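Local coordinates for protein CCMAN5 (Cellulosimicrobium cellulans, PDB 2XSG) that hydrolyses alpha-mannosides as a family GH92 glycosidase and enables mannose-6-phosphate modification of yeast-produced recombinant human lysosomal enzymes, at residues Tyr196-Leu202 with Val398-Val404; Tyr441-Leu446 with Gln487-Pro491. One frame throughout, in Å; residues are numbered along the deposited sequence.

Interaction 1 (Tyr196-Leu202 with Val398-Val404); sequences YNAAYTL and VHSVPTV
Two backbone hydrogen bonds flank H399 and make a single parallel bridge to Y200, with the two CA atoms 4.3 Å apart. H399 N donates to A199 O (2.8 Å, nearly linear), and T201 N donates to H399 O (3.2 Å). The 398-404 chain is not a regular strand. It turns at S400 (phi/psi -81/-17) and runs back extended, so V404 ends beside Y196 (CA-CA 5.7 Å). Waters fill the gap on this return leg. One joins N197 N (3.0 Å) to V404 O (2.5 Å). The other joins A198 O (3.0 Å) to T403 N (2.9 Å). The p rotamer of Y200 lays its ring on P402 in a CH-pi contact, with P402 CB 3.9 Å from the ring centroid. L202 CD1 meets P402 CD at 4.0 Å, and Y196 CD2 meets V404 CG1 at 4.0 Å. The Y200 hydroxyl bonds D78 and N166. The contact joins the N-terminal and catalytic family regions. The V404 side chain lies about 4 Å from a bound bis-tris propane molecule. Y196 and N197 form the hairpin turn linking strands 185-195 and 198-208. The other segment belongs to the loop between helices 368-387 and 409-418.

Interaction 2 (Tyr441-Leu446 with Gln487-Pro491); sequences YSADEL and QASWP
The Y441 side chain packs obliquely beside the six-membered ring of W490. The centroids are 5.7 Å apart and the planes at 36°; Y441 CD2 lies 3.8 Å from W490 CZ3. Both side chains have m chi1 rotamers and CA-to-CB bonds directed toward the other segment. L446 has its chi1 at m and chi2 at t, which brings CD2 to 3.9 Å from W490 CZ3 and 3.6 Å from Q487 NE2. The nearest CA pair, L446 and Q487, is 8.6 Å apart. One water joins Y441 OH to Q487 O, 2.7 Å from each. Another lies 2.9 Å from Y441 N and 2.8 Å from Q487 OE1, an oxygen that also bonds Q465. S442 and E445 form a capping box at the start of helix 443-448, with S442 N to E445 OE1 at 2.9 Å and E445 N to S442 OG at 3.2 Å. Helix 478-495 kinks at P491, whose nitrogen has no proton to give. This is helix-end packing within the catalytic region. Y441, just before the N-cap, and L446, in the first turn of helix 443-448, pack on helix 478-495, while helix 455-474 adds Q465 against Y441 and R461 in a cation-pi contact with its ring.

Overall arrangement
The two contacts share no element of the fold. Their centres are 32 Å apart, their nearest atoms about 19 Å, and they follow one another along the chain. Interaction 1 is mostly buried and ties a strand of the N-terminal region to a catalytic-region loop. Its V404 side chain is about 10 Å from the calcium ion held by N588, E589 and D662, so it probably lies near the active site. Interaction 2 is smaller and more peripheral, and joins two helices of the catalytic region. Direct backbone bonds set the first; side-chain packing sets the second. Water bridges serve both.

Interaction 1 (Tyr196-Leu202 with Val398-Val404)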
loop_
_atom_site.group_PDB
_atom_site.type_symbol
_atom_site.label_atom_id
_atom_site.label_comp_id
_atom_site.label_asym_id
_atom_site.label_seq_id
_atom_site.Cartn_x
_atom_site.Cartn_y
_atom_site.Cartn_z
ATOM N N TYR A 196 -0.387 -15.136 0.673
ATOM C CA TYR A 196 -1.380 -15.097 -0.412
ATOM C C TYR A 196 -1.132 -16.039 -1.601
ATOM O O TYR A 196 -1.697 -17.145 -1.630
ATOM C CB TYR A 196 -1.696 -13.647 -0.845
ATOM C CG TYR A 196 -2.993 -13.549 -1.596
ATOM C CD1 TYR A 196 -4.225 -13.866 -0.964
ATOM C CD2 TYR A 196 -3.009 -13.177 -2.947
ATOM C CE1 TYR A 196 -5.424 -13.796 -1.668
ATOM C CE2 TYR A 196 -4.209 -13.097 -3.660
ATOM C CZ TYR A 196 -5.405 -13.411 -3.016
ATOM O OH TYR A 196 -6.574 -13.335 -3.719
ATOM N N ASN A 197 -0.305 -15.634 -2.570
ATOM C CA ASN A 197 -0.063 -16.466 -3.756
ATOM C C ASN A 197 1.284 -17.172 -3.784
ATOM O O ASN A 197 1.455 -18.146 -4.515
ATOM C CB ASN A 197 -0.156 -15.645 -5.056
ATOM C CG ASN A 197 -1.582 -15.293 -5.438
ATOM O OD1 ASN A 197 -2.530 -16.020 -5.136
ATOM N ND2 ASN A 197 -1.734 -14.170 -6.121
ATOM N N ALA A 198 2.257 -16.660 -3.040
ATOM C CA ALA A 198 3.643 -17.020 -3.320
ATOM C C ALA A 198 4.480 -17.151 -2.082
ATOM O O ALA A 198 4.270 -16.440 -1.100
ATOM C CB ALA A 198 4.273 -15.974 -4.234
ATOM N N ALA A 199 5.443 -18.060 -2.142
ATOM C CA ALA A 199 6.512 -18.100 -1.168
ATOM C C ALA A 199 7.551 -17.049 -1.562
ATOM O O ALA A 199 7.570 -16.584 -2.721
ATOM C CB ALA A 199 7.144 -19.487 -1.124
ATOM N N TYR A 200 8.405 -16.689 -0.600
ATOM C CA TYR A 200 9.512 -15.746 -0.787
ATOM C C TYR A 200 10.675 -16.176 0.124
ATOM O O TYR A 200 10.462 -16.769 1.171
ATOM C CB TYR A 200 9.080 -14.314 -0.433
ATOM C CG TYR A 200 8.743 -14.158 1.039
ATOM C CD1 TYR A 200 7.442 -14.336 1.504
ATOM C CD2 TYR A 200 9.741 -13.849 1.969
ATOM C CE1 TYR A 200 7.147 -14.211 2.865
ATOM C CE2 TYR A 200 9.454 -13.742 3.327
ATOM C CZ TYR A 200 8.163 -13.924 3.762
ATOM O OH TYR A 200 7.900 -13.810 5.104
ATOM N N THR A 201 11.899 -15.877 -0.285
ATOM C CA THR A 201 13.059 -16.122 0.564
ATOM C C THR A 201 13.892 -14.851 0.743
ATOM O O THR A 201 14.143 -14.119 -0.224
ATOM C CB THR A 201 13.927 -17.235 -0.029
ATOM O OG1 THR A 201 13.147 -18.438 -0.085
ATOM C CG2 THR A 201 15.194 -17.476 0.821
ATOM N N LEU A 202 14.314 -14.608 1.979
ATOM C CA LEU A 202 15.258 -13.531 2.307
ATOM C C LEU A 202 16.429 -14.076 3.105
ATOM O O LEU A 202 16.252 -14.954 3.963
ATOM C CB LEU A 202 14.561 -12.429 3.106
ATOM C CG LEU A 202 13.632 -11.493 2.323
ATOM C CD1 LEU A 202 12.890 -10.624 3.311
ATOM C CD2 LEU A 202 14.435 -10.613 1.320
ATOM N N VAL A 398 9.243 -18.737 -6.473
ATOM C CA VAL A 398 9.631 -18.192 -5.178
ATOM C C VAL A 398 10.063 -16.733 -5.393
ATOM O O VAL A 398 10.945 -16.462 -6.202
ATOM C CB VAL A 398 10.771 -19.018 -4.537
ATOM C CG1 VAL A 398 11.244 -18.350 -3.252
ATOM C CG2 VAL A 398 10.288 -20.453 -4.247
ATOM N N HIS A 399 9.423 -15.797 -4.695
ATOM C CA HIS A 399 9.729 -14.371 -4.887
ATOM C C HIS A 399 10.869 -13.786 -4.007
ATOM O O HIS A 399 11.282 -14.407 -3.029
ATOM C CB HIS A 399 8.442 -13.564 -4.806
ATOM C CG HIS A 399 7.633 -13.657 -6.058
ATOM N ND1 HIS A 399 6.964 -14.806 -6.430
ATOM C CD2 HIS A 399 7.443 -12.769 -7.059
ATOM C CE1 HIS A 399 6.377 -14.607 -7.596
ATOM N NE2 HIS A 399 6.662 -13.386 -8.004
ATOM N N SER A 400 11.401 -12.621 -4.393
ATOM C CA SER A 400 12.617 -12.070 -3.758
ATOM C C SER A 400 12.344 -11.355 -2.438
ATOM O O SER A 400 13.267 -11.130 -1.653
ATOM C CB SER A 400 13.395 -11.153 -4.732
ATOM O OG SER A 400 12.769 -9.894 -4.912
ATOM N N VAL A 401 11.074 -11.005 -2.215
ATOM C CA VAL A 401 10.589 -10.303 -1.010
ATOM C C VAL A 401 9.145 -10.771 -0.785
ATOM O O VAL A 401 8.527 -11.284 -1.726
ATOM C CB VAL A 401 10.574 -8.770 -1.200
ATOM C CG1 VAL A 401 11.985 -8.208 -1.413
ATOM C CG2 VAL A 401 9.649 -8.371 -2.358
ATOM N N PRO A 402 8.593 -10.603 0.446
ATOM C CA PRO A 402 7.186 -10.917 0.614
ATOM C C PRO A 402 6.381 -10.119 -0.390
ATOM O O PRO A 402 6.706 -8.958 -0.674
ATOM C CB PRO A 402 6.867 -10.458 2.047
ATOM C CG PRO A 402 8.057 -9.790 2.557
ATOM C CD PRO A 402 9.220 -10.179 1.710
ATOM N N THR A 403 5.359 -10.751 -0.951
ATOM C CA THR A 403 4.602 -10.135 -2.036
ATOM C C THR A 403 3.164 -10.652 -2.038
ATOM O O THR A 403 2.817 -11.561 -1.271
ATOM C CB THR A 403 5.309 -10.370 -3.382
ATOM O OG1 THR A 403 4.790 -9.482 -4.383
ATOM C CG2 THR A 403 5.179 -11.847 -3.834
ATOM N N VAL A 404 2.310 -10.062 -2.865
ATOM C CA VAL A 404 0.885 -10.395 -2.791
ATOM C C VAL A 404 0.340 -10.906 -4.122
ATOM O O VAL A 404 0.122 -12.090 -4.269
ATOM C CB VAL A 404 0.041 -9.219 -2.282
ATOM C CG1 VAL A 404 -1.405 -9.665 -2.004
ATOM C CG2 VAL A 404 0.675 -8.605 -1.025
HETATM O O HOH W 1 1.845 -13.681 -3.272
HETATM O O HOH W 2 4.593 -13.546 -0.496
#

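Interaction 2 (Tyr441-Leu446 with Gln487-Pro491)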
loop_
_atom_site.group_PDB
_atom_site.type_symbol
_atom_site.label_atom_id
_atom_site.label_comp_id
_atom_site.label_asym_id
_atom_site.label_seq_id
_atom_site.Cartn_x
_atom_site.Cartn_y
_atom_site.Cartn_z
ATOM N N TYR A 441 -10.347 -14.405 -23.514
ATOM C CA TYR A 441 -11.706 -14.942 -23.531
ATOM C C TYR A 441 -11.666 -16.325 -24.214
ATOM O O TYR A 441 -10.875 -16.537 -25.151
ATOM C CB TYR A 441 -12.646 -14.001 -24.291
ATOM C CG TYR A 441 -12.966 -12.701 -23.574
ATOM C CD1 TYR A 441 -13.653 -12.705 -22.356
ATOM C CD2 TYR A 441 -12.599 -11.475 -24.124
ATOM C CE1 TYR A 441 -13.946 -11.511 -21.687
ATOM C CE2 TYR A 441 -12.885 -10.280 -23.474
ATOM C CZ TYR A 441 -13.561 -10.305 -22.262
ATOM O OH TYR A 441 -13.851 -9.135 -21.635
ATOM N N SER A 442 -12.486 -17.264 -23.741
ATOM C CA SER A 442 -12.638 -18.551 -24.429
ATOM C C SER A 442 -13.357 -18.348 -25.781
ATOM O O SER A 442 -13.903 -17.266 -26.046
ATOM C CB SER A 442 -13.443 -19.524 -23.570
ATOM O OG SER A 442 -14.830 -19.182 -23.603
ATOM N N ALA A 443 -13.361 -19.390 -26.620
ATOM C CA ALA A 443 -14.123 -19.369 -27.867
ATOM C C ALA A 443 -15.545 -18.837 -27.658
ATOM O O ALA A 443 -15.953 -17.867 -28.303
ATOM C CB ALA A 443 -14.152 -20.785 -28.518
ATOM N N ASP A 444 -16.290 -19.460 -26.747
ATOM C CA ASP A 444 -17.688 -19.070 -26.525
ATOM C C ASP A 444 -17.795 -17.632 -26.057
ATOM O O ASP A 444 -18.705 -16.914 -26.462
ATOM C CB ASP A 444 -18.398 -20.028 -25.567
ATOM C CG ASP A 444 -18.712 -21.383 -26.217
ATOM O OD1 ASP A 444 -18.810 -21.439 -27.461
ATOM O OD2 ASP A 444 -18.856 -22.389 -25.480
ATOM N N GLU A 445 -16.835 -17.217 -25.229
ATOM C CA GLU A 445 -16.755 -15.839 -24.725
ATOM C C GLU A 445 -16.445 -14.828 -25.825
ATOM O O GLU A 445 -17.042 -13.746 -25.870
ATOM C CB GLU A 445 -15.726 -15.740 -23.591
ATOM C CG GLU A 445 -16.235 -16.315 -22.270
ATOM C CD GLU A 445 -15.144 -16.631 -21.242
ATOM O OE1 GLU A 445 -13.944 -16.315 -21.443
ATOM O OE2 GLU A 445 -15.510 -17.217 -20.212
ATOM N N LEU A 446 -15.520 -15.184 -26.712
ATOM C CA LEU A 446 -15.226 -14.343 -27.871
ATOM C C LEU A 446 -16.481 -14.126 -28.721
ATOM O O LEU A 446 -16.799 -12.996 -29.102
ATOM C CB LEU A 446 -14.090 -14.930 -28.701
ATOM C CG LEU A 446 -12.699 -14.862 -28.056
ATOM C CD1 LEU A 446 -11.748 -15.775 -28.784
ATOM C CD2 LEU A 446 -12.154 -13.438 -28.004
ATOM N N GLN A 487 -11.782 -5.536 -28.027
ATOM C CA GLN A 487 -12.203 -6.386 -26.905
ATOM C C GLN A 487 -12.474 -5.618 -25.614
ATOM O O GLN A 487 -13.413 -5.935 -24.882
ATOM C CB GLN A 487 -11.227 -7.543 -26.700
ATOM C CG GLN A 487 -11.300 -8.529 -27.853
ATOM C CD GLN A 487 -10.603 -9.837 -27.572
ATOM O OE1 GLN A 487 -10.425 -10.235 -26.411
ATOM N NE2 GLN A 487 -10.199 -10.521 -28.638
ATOM N N ALA A 488 -11.683 -4.577 -25.373
ATOM C CA ALA A 488 -11.847 -3.725 -24.191
ATOM C C ALA A 488 -13.149 -2.927 -24.194
ATOM O O ALA A 488 -13.602 -2.503 -23.146
ATOM C CB ALA A 488 -10.661 -2.781 -24.032
ATOM N N SER A 489 -13.749 -2.733 -25.363
ATOM C CA SER A 489 -15.036 -2.053 -25.458
ATOM C C SER A 489 -16.200 -2.977 -25.053
ATOM O O SER A 489 -17.265 -2.493 -24.652
ATOM C CB SER A 489 -15.251 -1.484 -26.873
ATOM O OG SER A 489 -15.563 -2.527 -27.794
ATOM N N TRP A 490 -15.975 -4.293 -25.119
ATOM C CA TRP A 490 -17.046 -5.300 -24.943
ATOM C C TRP A 490 -17.811 -5.261 -23.595
ATOM O O TRP A 490 -19.057 -5.342 -23.583
ATOM C CB TRP A 490 -16.533 -6.726 -25.227
ATOM C CG TRP A 490 -16.140 -7.054 -26.683
ATOM C CD1 TRP A 490 -16.388 -6.301 -27.809
ATOM C CD2 TRP A 490 -15.471 -8.246 -27.147
ATOM N NE1 TRP A 490 -15.886 -6.937 -28.917
ATOM C CE2 TRP A 490 -15.328 -8.131 -28.540
ATOM C CE3 TRP A 490 -14.974 -9.390 -26.509
ATOM C CZ2 TRP A 490 -14.704 -9.116 -29.314
ATOM C CZ3 TRP A 490 -14.362 -10.360 -27.264
ATOM C CH2 TRP A 490 -14.231 -10.224 -28.659
ATOM N N PRO A 491 -17.083 -5.148 -22.453
ATOM C CA PRO A 491 -17.798 -5.190 -21.175
ATOM C C PRO A 491 -18.832 -4.071 -21.059
ATOM O O PRO A 491 -19.963 -4.330 -20.647
ATOM C CB PRO A 491 -16.694 -5.001 -20.137
ATOM C CG PRO A 491 -15.454 -5.409 -20.819
ATOM C CD PRO A 491 -15.624 -5.095 -22.263
HETATM O O HOH W 3 -12.588 -6.929 -22.484
HETATM O O HOH W 4 -9.255 -12.603 -25.561
#